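Local atomic coordinates of N-acetylmuramoyl-L-alanine amidase domain-containing protein SAOUHSC_02979 (Staphylococcus aureus, PDB entry 5T1Q), a protein that probably acts as a secreted amidase on bacterial cell-wall peptidoglycan, represented here by its glucosaminidase-family region and C-terminal CHAP domain. Residues Phe122-Ala127 and Tyr133-Gly138; Gln9-His14 and Gly110-Phe115; Glu92-Arg97 and Tyr248-Cys253; Lys187-Ala190 and Asn194-Lys197. All blocks are in the same frame, centred on the assembly; numbering follows the deposited sequence.

Contact 1: Phe122-Ala127 and Tyr133-Gly138; sequences FNTLEA and YSINAG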
# COMPACT_ATOMS: atom_id res chain seq x y z
N PHE A 122 -12.29 0.09 -11.21
CA PHE A 122 -10.94 0.45 -10.75
C PHE A 122 -9.94 -0.62 -11.09
O PHE A 122 -10.26 -1.81 -11.12
CB PHE A 122 -10.88 0.65 -9.23
CG PHE A 122 -11.19 2.04 -8.79
CD1 PHE A 122 -12.50 2.45 -8.59
CD2 PHE A 122 -10.17 2.95 -8.55
CE1 PHE A 122 -12.79 3.74 -8.17
CE2 PHE A 122 -10.45 4.24 -8.14
CZ PHE A 122 -11.76 4.64 -7.95
N ASN A 123 -8.71 -0.16 -11.36
CA ASN A 123 -7.59 -1.06 -11.53
C ASN A 123 -7.17 -1.41 -10.11
O ASN A 123 -7.13 -0.53 -9.24
CB ASN A 123 -6.47 -0.39 -12.32
CG ASN A 123 -6.88 -0.11 -13.75
OD1 ASN A 123 -7.36 -1.00 -14.45
ND2 ASN A 123 -6.71 1.13 -14.18
N THR A 124 -6.91 -2.68 -9.86
CA THR A 124 -6.61 -3.12 -8.52
C THR A 124 -5.42 -4.09 -8.60
O THR A 124 -5.34 -4.93 -9.50
CB THR A 124 -7.88 -3.72 -7.85
OG1 THR A 124 -7.66 -3.94 -6.45
CG2 THR A 124 -8.32 -5.00 -8.50
N LEU A 125 -4.50 -3.94 -7.64
CA LEU A 125 -3.27 -4.72 -7.64
C LEU A 125 -3.44 -6.06 -6.97
O LEU A 125 -4.06 -6.18 -5.90
CB LEU A 125 -2.15 -3.93 -6.97
CG LEU A 125 -1.88 -2.56 -7.59
CD1 LEU A 125 -0.93 -1.75 -6.71
CD2 LEU A 125 -1.34 -2.70 -9.01
N GLU A 126 -2.85 -7.07 -7.59
CA GLU A 126 -2.93 -8.43 -7.12
C GLU A 126 -1.52 -8.99 -7.10
O GLU A 126 -0.57 -8.39 -7.64
CB GLU A 126 -3.79 -9.25 -8.10
CG GLU A 126 -5.18 -8.70 -8.41
CD GLU A 126 -6.17 -8.80 -7.25
OE1 GLU A 126 -5.86 -9.44 -6.22
OE2 GLU A 126 -7.28 -8.24 -7.38
N ALA A 127 -1.38 -10.17 -6.51
CA ALA A 127 -0.09 -10.82 -6.43
C ALA A 127 -0.24 -12.34 -6.45
O ALA A 127 -1.19 -12.88 -5.91
CB ALA A 127 0.64 -10.38 -5.18
N TYR A 133 0.47 -8.15 -10.60
CA TYR A 133 -0.34 -7.86 -11.76
C TYR A 133 -1.50 -6.98 -11.37
O TYR A 133 -1.69 -6.67 -10.20
CB TYR A 133 -0.82 -9.14 -12.46
CG TYR A 133 -1.72 -10.03 -11.64
CD1 TYR A 133 -1.19 -10.91 -10.71
CD2 TYR A 133 -3.10 -10.02 -11.83
CE1 TYR A 133 -2.00 -11.75 -9.97
CE2 TYR A 133 -3.93 -10.86 -11.09
CZ TYR A 133 -3.38 -11.73 -10.17
OH TYR A 133 -4.17 -12.57 -9.42
N SER A 134 -2.26 -6.56 -12.36
CA SER A 134 -3.38 -5.67 -12.17
C SER A 134 -4.57 -6.21 -12.91
O SER A 134 -4.42 -6.88 -13.93
CB SER A 134 -3.01 -4.29 -12.74
OG SER A 134 -4.04 -3.35 -12.52
N ILE A 135 -5.76 -5.97 -12.37
CA ILE A 135 -7.01 -6.32 -13.03
C ILE A 135 -7.95 -5.13 -12.90
O ILE A 135 -7.86 -4.36 -11.94
CB ILE A 135 -7.70 -7.58 -12.46
CG1 ILE A 135 -8.08 -7.41 -10.98
CG2 ILE A 135 -6.82 -8.81 -12.67
CD1 ILE A 135 -8.94 -8.52 -10.44
N ASN A 136 -8.83 -4.98 -13.87
CA ASN A 136 -9.83 -3.94 -13.88
C ASN A 136 -11.14 -4.59 -13.42
O ASN A 136 -11.64 -5.50 -14.08
CB ASN A 136 -9.97 -3.38 -15.29
CG ASN A 136 -10.87 -2.17 -15.36
OD1 ASN A 136 -11.88 -2.19 -16.04
ND2 ASN A 136 -10.52 -1.12 -14.63
N ALA A 137 -11.67 -4.14 -12.28
CA ALA A 137 -12.90 -4.72 -11.74
C ALA A 137 -13.86 -3.68 -11.17
O ALA A 137 -13.46 -2.57 -10.81
CB ALA A 137 -12.55 -5.74 -10.67
N GLY A 138 -15.13 -4.08 -11.07
CA GLY A 138 -16.18 -3.22 -10.54
C GLY A 138 -16.19 -3.27 -9.02
O GLY A 138 -16.16 -4.33 -8.43
O HOH W 1 -5.88 -3.29 -14.63
O HOH W 2 -2.94 -13.98 -7.72
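Phe122-Ala127 and Tyr133-Gly138 pair as the two antiparallel strands of a beta hairpin. Backbone bonds set the register. Phe122 pairs with Ala137, Thr124 with Ile135 and Glu126 with Tyr133, each through two N-H...O=C bonds. The shortest is Thr124 N to Ile135 O at 2.8 Å.

Apolar contacts lie on the face with Thr124, Glu126, Tyr133 and Ile135. Glu126 CB sits over one face of the Tyr133 ring, 3.5 Å from its centroid, a CH-pi contact. With chi1 at 63°, Tyr133 CG stands between its own backbone N and carbonyl carbon, and the ring leans across Glu126. Beside it, Thr124 CG2 and Ile135 CG1 press together at 3.5 Å, tighter than usual.

Polar contacts lie on the face with Asn123, Ser134 and Asn136. Asn136 ND2 donates to Asn123 OD1 at 3.2 Å. The bond is bent, 138° at the hydrogen, and the nitrogen stands above the Asn123 carbonyl plane. One water joins Asn123 OD1 to Ser134 OG. On the Tyr133 side, a second water bridges Tyr133 OH and Ala127 O.

Six backbone bonds hold the strands together, while the polar ends of Thr124 and Glu126 bond outward to Arg32 and Thr191.

Contact 2: Gln9-His14 and Gly110-Phe115; sequences QDELKH and GIKGAF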
# COMPACT_ATOMS: atom_id res chain seq x y z
N GLN A 9 -12.18 -15.47 -13.58
CA GLN A 9 -11.57 -16.00 -14.79
C GLN A 9 -11.50 -14.93 -15.89
O GLN A 9 -10.48 -14.80 -16.57
CB GLN A 9 -12.35 -17.24 -15.27
CG GLN A 9 -11.88 -17.87 -16.58
CD GLN A 9 -10.43 -18.35 -16.57
OE1 GLN A 9 -9.74 -18.32 -15.54
NE2 GLN A 9 -9.96 -18.82 -17.73
N ASP A 10 -12.58 -14.15 -16.02
CA ASP A 10 -12.66 -13.09 -17.04
C ASP A 10 -11.69 -11.93 -16.72
O ASP A 10 -11.11 -11.34 -17.63
CB ASP A 10 -14.11 -12.58 -17.15
CG ASP A 10 -14.40 -11.88 -18.48
OD1 ASP A 10 -13.57 -11.07 -18.95
OD2 ASP A 10 -15.48 -12.13 -19.06
N GLU A 11 -11.51 -11.63 -15.44
CA GLU A 11 -10.58 -10.58 -15.00
C GLU A 11 -9.12 -10.98 -15.21
O GLU A 11 -8.29 -10.13 -15.53
CB GLU A 11 -10.83 -10.22 -13.53
CG GLU A 11 -12.15 -9.48 -13.31
CD GLU A 11 -12.59 -9.40 -11.86
OE1 GLU A 11 -13.58 -8.69 -11.60
OE2 GLU A 11 -11.98 -10.06 -10.98
N LEU A 12 -8.82 -12.27 -15.02
CA LEU A 12 -7.45 -12.78 -15.19
C LEU A 12 -6.98 -12.83 -16.65
O LEU A 12 -5.78 -12.68 -16.92
CB LEU A 12 -7.31 -14.18 -14.57
CG LEU A 12 -7.31 -14.29 -13.05
CD1 LEU A 12 -7.42 -15.75 -12.62
CD2 LEU A 12 -6.05 -13.67 -12.47
N LYS A 13 -7.91 -13.06 -17.58
CA LYS A 13 -7.57 -13.11 -19.01
C LYS A 13 -7.12 -11.74 -19.53
O LYS A 13 -6.26 -11.67 -20.41
CB LYS A 13 -8.75 -13.64 -19.85
CG LYS A 13 -8.96 -15.15 -19.71
CD LYS A 13 -10.14 -15.66 -20.52
CE LYS A 13 -11.47 -15.17 -19.97
NZ LYS A 13 -12.63 -15.82 -20.62
N HIS A 14 -7.69 -10.67 -18.98
CA HIS A 14 -7.32 -9.30 -19.37
C HIS A 14 -6.31 -8.65 -18.41
O HIS A 14 -6.07 -7.45 -18.51
CB HIS A 14 -8.58 -8.43 -19.48
CG HIS A 14 -9.45 -8.78 -20.65
ND1 HIS A 14 -10.31 -9.86 -20.64
CD2 HIS A 14 -9.60 -8.19 -21.85
CE1 HIS A 14 -10.94 -9.92 -21.80
NE2 HIS A 14 -10.53 -8.92 -22.55
N GLY A 110 -12.53 -1.82 -0.00
CA GLY A 110 -12.18 -2.44 -1.28
C GLY A 110 -13.06 -3.64 -1.62
O GLY A 110 -12.57 -4.65 -2.13
N ILE A 111 -14.35 -3.52 -1.34
CA ILE A 111 -15.29 -4.60 -1.62
C ILE A 111 -15.73 -4.50 -3.07
O ILE A 111 -16.23 -3.46 -3.50
CB ILE A 111 -16.52 -4.55 -0.69
CG1 ILE A 111 -16.07 -4.52 0.78
CG2 ILE A 111 -17.43 -5.76 -0.93
CD1 ILE A 111 -17.21 -4.41 1.77
N LYS A 112 -15.55 -5.59 -3.81
CA LYS A 112 -15.92 -5.67 -5.23
C LYS A 112 -17.43 -5.91 -5.42
O LYS A 112 -18.11 -6.33 -4.49
CB LYS A 112 -15.13 -6.78 -5.93
CG LYS A 112 -13.64 -6.47 -6.09
CD LYS A 112 -12.83 -7.68 -6.54
CE LYS A 112 -13.25 -8.21 -7.90
NZ LYS A 112 -12.41 -9.37 -8.35
N GLY A 113 -17.91 -5.63 -6.63
CA GLY A 113 -19.32 -5.81 -6.99
C GLY A 113 -20.07 -4.48 -7.13
O GLY A 113 -19.52 -3.49 -7.61
N ALA A 114 -21.34 -4.50 -6.73
CA ALA A 114 -22.20 -3.31 -6.77
C ALA A 114 -23.04 -3.25 -5.50
O ALA A 114 -23.29 -4.26 -4.86
CB ALA A 114 -23.09 -3.36 -8.00
N PHE A 115 -23.43 -2.03 -5.13
CA PHE A 115 -24.26 -1.80 -3.94
C PHE A 115 -25.51 -1.05 -4.35
O PHE A 115 -25.43 0.08 -4.83
CB PHE A 115 -23.48 -1.00 -2.91
CG PHE A 115 -24.28 -0.63 -1.69
CD1 PHE A 115 -24.41 -1.52 -0.63
CD2 PHE A 115 -24.89 0.62 -1.59
CE1 PHE A 115 -25.14 -1.18 0.50
CE2 PHE A 115 -25.62 0.96 -0.46
CZ PHE A 115 -25.75 0.06 0.58
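Glu11 and Lys112 reach toward each other from opposite directions and meet at their charged ends. Their CA atoms stay 12.2 Å apart, so the contact is made by two long side chains alone. Lys112 NZ donates to Glu11 OE2 at 2.8 Å, a salt bridge. The ammonium nitrogen comes to the syn side of the carboxylate oxygen and lies 15° out of the carboxylate plane. The grip is uneven, for Glu11 OE1 stands 3.5 Å from Lys112 NZ. The last carbon of the lysine also nears the carboxylate, with Lys112 CE 3.7 Å from Glu11 OE1.

Glu11 leaves the helix with an extended chain beyond CG. Lys112 is bent once, at chi3 (62°), and this bend turns its end toward the acid.

Both charged ends have further partners. Glu11 OE2 also accepts from the backbone N of Thr8, just before the helix. Lys112 NZ also donates to the carbonyl of Leu6. The acid oxygen is thus shared between the lysine and the start of its own helix. The positive charge and the helix N-terminus would both tend to stabilise the carboxylate as an anion. The Glu11 side chain also packs on Ile135 and Ala137 of strand 131-140, its carboxylate oxygens nearest.

This is a salt bridge between parts of the chain distant in sequence: the short helix 9-13 near the chain start and the loop that leads from helix 82-93 to the beta hairpin. It joins the N-terminal arm to the glucosaminidase-family region.

Contact 3: Glu92-Arg97 and Tyr248-Cys253; sequences ESDSGR and YPHGQC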
# COMPACT_ATOMS: atom_id res chain seq x y z
N GLU A 92 -6.99 -1.08 2.92
CA GLU A 92 -7.70 -1.04 1.64
C GLU A 92 -7.96 0.35 1.08
O GLU A 92 -8.08 0.50 -0.13
CB GLU A 92 -9.04 -1.80 1.76
CG GLU A 92 -8.91 -3.27 2.13
CD GLU A 92 -8.35 -4.15 1.03
OE1 GLU A 92 -8.41 -3.78 -0.17
OE2 GLU A 92 -7.85 -5.26 1.35
N SER A 93 -8.09 1.36 1.94
CA SER A 93 -8.34 2.75 1.49
C SER A 93 -7.13 3.67 1.59
O SER A 93 -7.23 4.86 1.25
CB SER A 93 -9.43 3.37 2.35
OG SER A 93 -8.96 3.63 3.65
N ASP A 94 -6.01 3.14 2.08
CA ASP A 94 -4.78 3.93 2.34
C ASP A 94 -5.11 5.09 3.28
O ASP A 94 -4.86 6.25 2.97
CB ASP A 94 -4.10 4.43 1.06
CG ASP A 94 -2.78 5.17 1.35
OD1 ASP A 94 -2.14 4.88 2.39
OD2 ASP A 94 -2.39 6.07 0.57
N SER A 95 -5.69 4.75 4.41
CA SER A 95 -6.09 5.73 5.43
C SER A 95 -7.01 6.82 4.88
O SER A 95 -6.86 7.98 5.20
CB SER A 95 -4.84 6.33 6.06
OG SER A 95 -4.00 5.28 6.55
N GLY A 96 -7.94 6.40 4.03
CA GLY A 96 -8.94 7.30 3.45
C GLY A 96 -8.54 8.08 2.21
O GLY A 96 -9.38 8.77 1.64
N ARG A 97 -7.29 7.94 1.77
CA ARG A 97 -6.78 8.72 0.63
C ARG A 97 -7.11 8.18 -0.77
O ARG A 97 -7.07 8.93 -1.73
CB ARG A 97 -5.26 8.92 0.79
CG ARG A 97 -4.95 9.75 2.02
CD ARG A 97 -3.47 9.90 2.35
NE ARG A 97 -2.84 8.63 2.68
CZ ARG A 97 -1.64 8.49 3.26
NH1 ARG A 97 -0.94 9.55 3.65
NH2 ARG A 97 -1.16 7.27 3.49
N TYR A 248 2.21 10.06 -10.18
CA TYR A 248 2.41 8.67 -10.62
C TYR A 248 1.48 7.74 -9.80
O TYR A 248 1.15 8.08 -8.66
CB TYR A 248 3.89 8.25 -10.48
CG TYR A 248 4.85 9.13 -11.26
CD1 TYR A 248 5.06 8.92 -12.62
CD2 TYR A 248 5.51 10.21 -10.65
CE1 TYR A 248 5.90 9.74 -13.35
CE2 TYR A 248 6.36 11.04 -11.38
CZ TYR A 248 6.55 10.80 -12.72
OH TYR A 248 7.37 11.59 -13.47
N PRO A 249 1.06 6.59 -10.36
CA PRO A 249 0.17 5.67 -9.63
C PRO A 249 0.74 5.30 -8.26
O PRO A 249 1.88 4.86 -8.15
CB PRO A 249 0.11 4.45 -10.53
CG PRO A 249 0.33 4.99 -11.90
CD PRO A 249 1.31 6.11 -11.74
N HIS A 250 -0.08 5.49 -7.23
CA HIS A 250 0.32 5.25 -5.86
C HIS A 250 1.07 3.94 -5.60
O HIS A 250 0.65 2.87 -6.04
CB HIS A 250 -0.92 5.30 -4.97
CG HIS A 250 -0.60 5.36 -3.52
ND1 HIS A 250 -0.50 4.23 -2.73
CD2 HIS A 250 -0.32 6.41 -2.72
CE1 HIS A 250 -0.18 4.59 -1.50
NE2 HIS A 250 -0.07 5.91 -1.47
N GLY A 251 2.18 4.06 -4.87
CA GLY A 251 2.98 2.90 -4.50
C GLY A 251 3.96 2.35 -5.53
O GLY A 251 4.87 1.63 -5.15
N GLN A 252 3.79 2.67 -6.81
CA GLN A 252 4.72 2.13 -7.83
C GLN A 252 6.12 2.74 -7.70
O GLN A 252 6.31 3.71 -6.94
CB GLN A 252 4.13 2.34 -9.22
CG GLN A 252 2.81 1.61 -9.39
CD GLN A 252 2.94 0.11 -9.18
OE1 GLN A 252 3.84 -0.53 -9.73
NE2 GLN A 252 2.07 -0.47 -8.38
N CYS A 253 7.10 2.18 -8.40
CA CYS A 253 8.49 2.63 -8.24
C CYS A 253 8.67 4.10 -8.55
O CYS A 253 9.44 4.77 -7.91
CB CYS A 253 9.45 1.79 -9.08
SG CYS A 253 9.16 1.81 -10.87
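Asp94 brings its OD2 obliquely up to the imidazole of His250, 3.1 Å from His250 NE2. This closeness is not a hydrogen bond, because the angle is poor. The carboxylate and ring planes are 48° apart, and Asp94 OD2 also lies 3.4 Å from His250 CE1. The contact joins a type I' beta turn, Asp94-Arg97, following helix 82-93, to a type II turn, Pro249-Gln252, in the CHAP domain. It therefore links the glucosaminidase-family region to the CHAP domain.

Both side chains reach out with CG anti to the backbone N; for Asp94 chi1 is -176°. The His250 ring also meets Trp255 of helix 253-262. That helix starts at Cys253, which with His314 and Glu331 has the geometry of a Cys-His-Glu triad and is consistent with the nucleophile of a CHAP domain.

The acid is held from its own side of the contact. Arg97 takes Asp94 side-on with two nitrogens, one to a backbone oxygen and one to the carboxylate. This should fix the rotation of the carboxylate facing the histidine. Asp94 O also accepts from Arg97 N, on the opposite face of its carbonyl from Arg97 NE. Arg97 NH2 closes the grip in a salt bridge, 2.8 Å from Asp94 OD1.

Contact 4: Lys187-Ala190 and Asn194-Lys197; sequences KTYA and NYAK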
# COMPACT_ATOMS: atom_id res chain seq x y z
N LYS A 187 -6.46 -15.65 2.74
CA LYS A 187 -6.78 -16.25 1.43
C LYS A 187 -8.24 -16.12 1.00
O LYS A 187 -8.61 -16.58 -0.07
CB LYS A 187 -6.31 -17.71 1.41
CG LYS A 187 -4.78 -17.79 1.31
CD LYS A 187 -4.16 -19.07 1.86
CE LYS A 187 -2.64 -18.89 1.96
NZ LYS A 187 -1.94 -20.02 2.62
N THR A 188 -9.04 -15.44 1.81
CA THR A 188 -10.46 -15.29 1.52
C THR A 188 -10.86 -13.86 1.13
O THR A 188 -11.96 -13.65 0.63
CB THR A 188 -11.27 -15.69 2.76
OG1 THR A 188 -10.86 -14.90 3.88
CG2 THR A 188 -11.06 -17.16 3.09
N TYR A 189 -9.97 -12.90 1.36
CA TYR A 189 -10.27 -11.50 1.10
C TYR A 189 -9.37 -10.84 0.06
O TYR A 189 -9.84 -9.99 -0.70
CB TYR A 189 -10.16 -10.71 2.40
CG TYR A 189 -10.97 -9.44 2.41
CD1 TYR A 189 -12.30 -9.45 2.81
CD2 TYR A 189 -10.41 -8.22 2.01
CE1 TYR A 189 -13.05 -8.29 2.83
CE2 TYR A 189 -11.16 -7.06 2.02
CZ TYR A 189 -12.48 -7.10 2.43
OH TYR A 189 -13.24 -5.96 2.45
N ALA A 190 -8.10 -11.24 0.03
CA ALA A 190 -7.11 -10.67 -0.89
C ALA A 190 -6.11 -11.70 -1.38
O ALA A 190 -5.96 -12.78 -0.79
CB ALA A 190 -6.37 -9.52 -0.22
N ASN A 194 1.01 -11.25 2.00
CA ASN A 194 1.42 -10.67 3.28
C ASN A 194 0.24 -9.99 3.95
O ASN A 194 0.43 -9.22 4.88
CB ASN A 194 2.54 -9.64 3.08
CG ASN A 194 3.82 -10.25 2.54
OD1 ASN A 194 4.42 -9.71 1.61
ND2 ASN A 194 4.25 -11.35 3.13
N TYR A 195 -0.98 -10.30 3.52
CA TYR A 195 -2.16 -9.61 4.04
C TYR A 195 -2.27 -9.64 5.58
O TYR A 195 -2.40 -8.58 6.22
CB TYR A 195 -3.44 -10.16 3.39
CG TYR A 195 -4.61 -9.20 3.44
CD1 TYR A 195 -4.62 -8.06 2.63
CD2 TYR A 195 -5.73 -9.46 4.23
CE1 TYR A 195 -5.69 -7.18 2.65
CE2 TYR A 195 -6.80 -8.58 4.25
CZ TYR A 195 -6.79 -7.45 3.46
OH TYR A 195 -7.87 -6.58 3.49
N ALA A 196 -2.14 -10.83 6.17
CA ALA A 196 -2.26 -10.98 7.63
C ALA A 196 -1.19 -10.19 8.38
O ALA A 196 -1.50 -9.47 9.32
CB ALA A 196 -2.20 -12.45 8.04
N LYS A 197 0.07 -10.33 7.96
CA LYS A 197 1.15 -9.60 8.62
C LYS A 197 0.98 -8.08 8.50
O LYS A 197 1.35 -7.34 9.41
CB LYS A 197 2.53 -10.06 8.14
CG LYS A 197 2.87 -11.49 8.59
CD LYS A 197 4.37 -11.73 8.74
CE LYS A 197 5.17 -11.47 7.46
NZ LYS A 197 4.88 -12.46 6.38
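The Tyr195 ring has Ala190 CB over one face, 3.6 Å above its plane and offset toward the rim. The methyl lies 3.9 Å from the ring centroid and 22° off the normal, a CH-pi contact. Its nearest ring atom is Tyr195 CD1, at 3.6 Å from Ala190 CB. The Tyr189 ring meets the same residue further out, at its phenol end. Tyr195 OH approaches the Tyr189 ring obliquely, 3.4 Å from Tyr189 CD2. Tyr195 CZ follows behind it, at 4.0 Å from Tyr189 CD2. The two tyrosine side chains cross at a slant rather than stacking.

With CG swung away from the backbone N (chi1 -157°), the Tyr195 ring points back toward the loop before its helix. There the neighbouring residues Tyr189 and Ala190 touch different parts of it.

No polar bond joins the two segments; the hydroxyls are served by other groups. Tyr195 OH bonds to Glu92 OE2 and to Gln88 NE2. Tyr189 OH bonds to the carbonyl of Phe109. Each ring is thus tied at its far end as well as packed along its body.

The packing lies between the loop after helix 178-185 and the first turn of helix 195-205. Both tyrosines lie against helix 82-93, Tyr189 on Gln88 and Glu92, Tyr195 on Leu91. Asn194, just before helix 195-205, leans on Phe52 of strand 52-54.

How the contacts relate
Contact 1 is the hairpin of strands 119-128 and 131-140. Contact 2 lies beside it, centres about 8 Å apart; they touch, with Gly138 O 2.8 Å from Gly113 N in a probable hydrogen bond. Contact 3 is about 13 Å from contact 1 and brings in the CHAP domain, where Gln252 packs on Leu125. Contact 4 is about 18 Å from contact 3, but the two touch through helix 82-93. Along the chain, contacts 1 and 4 both lie within the loop closed by contact 3, while contacts 2 and 3 cross. Together they connect the N-terminal arm, the glucosaminidase-family region and the CHAP domain at several points.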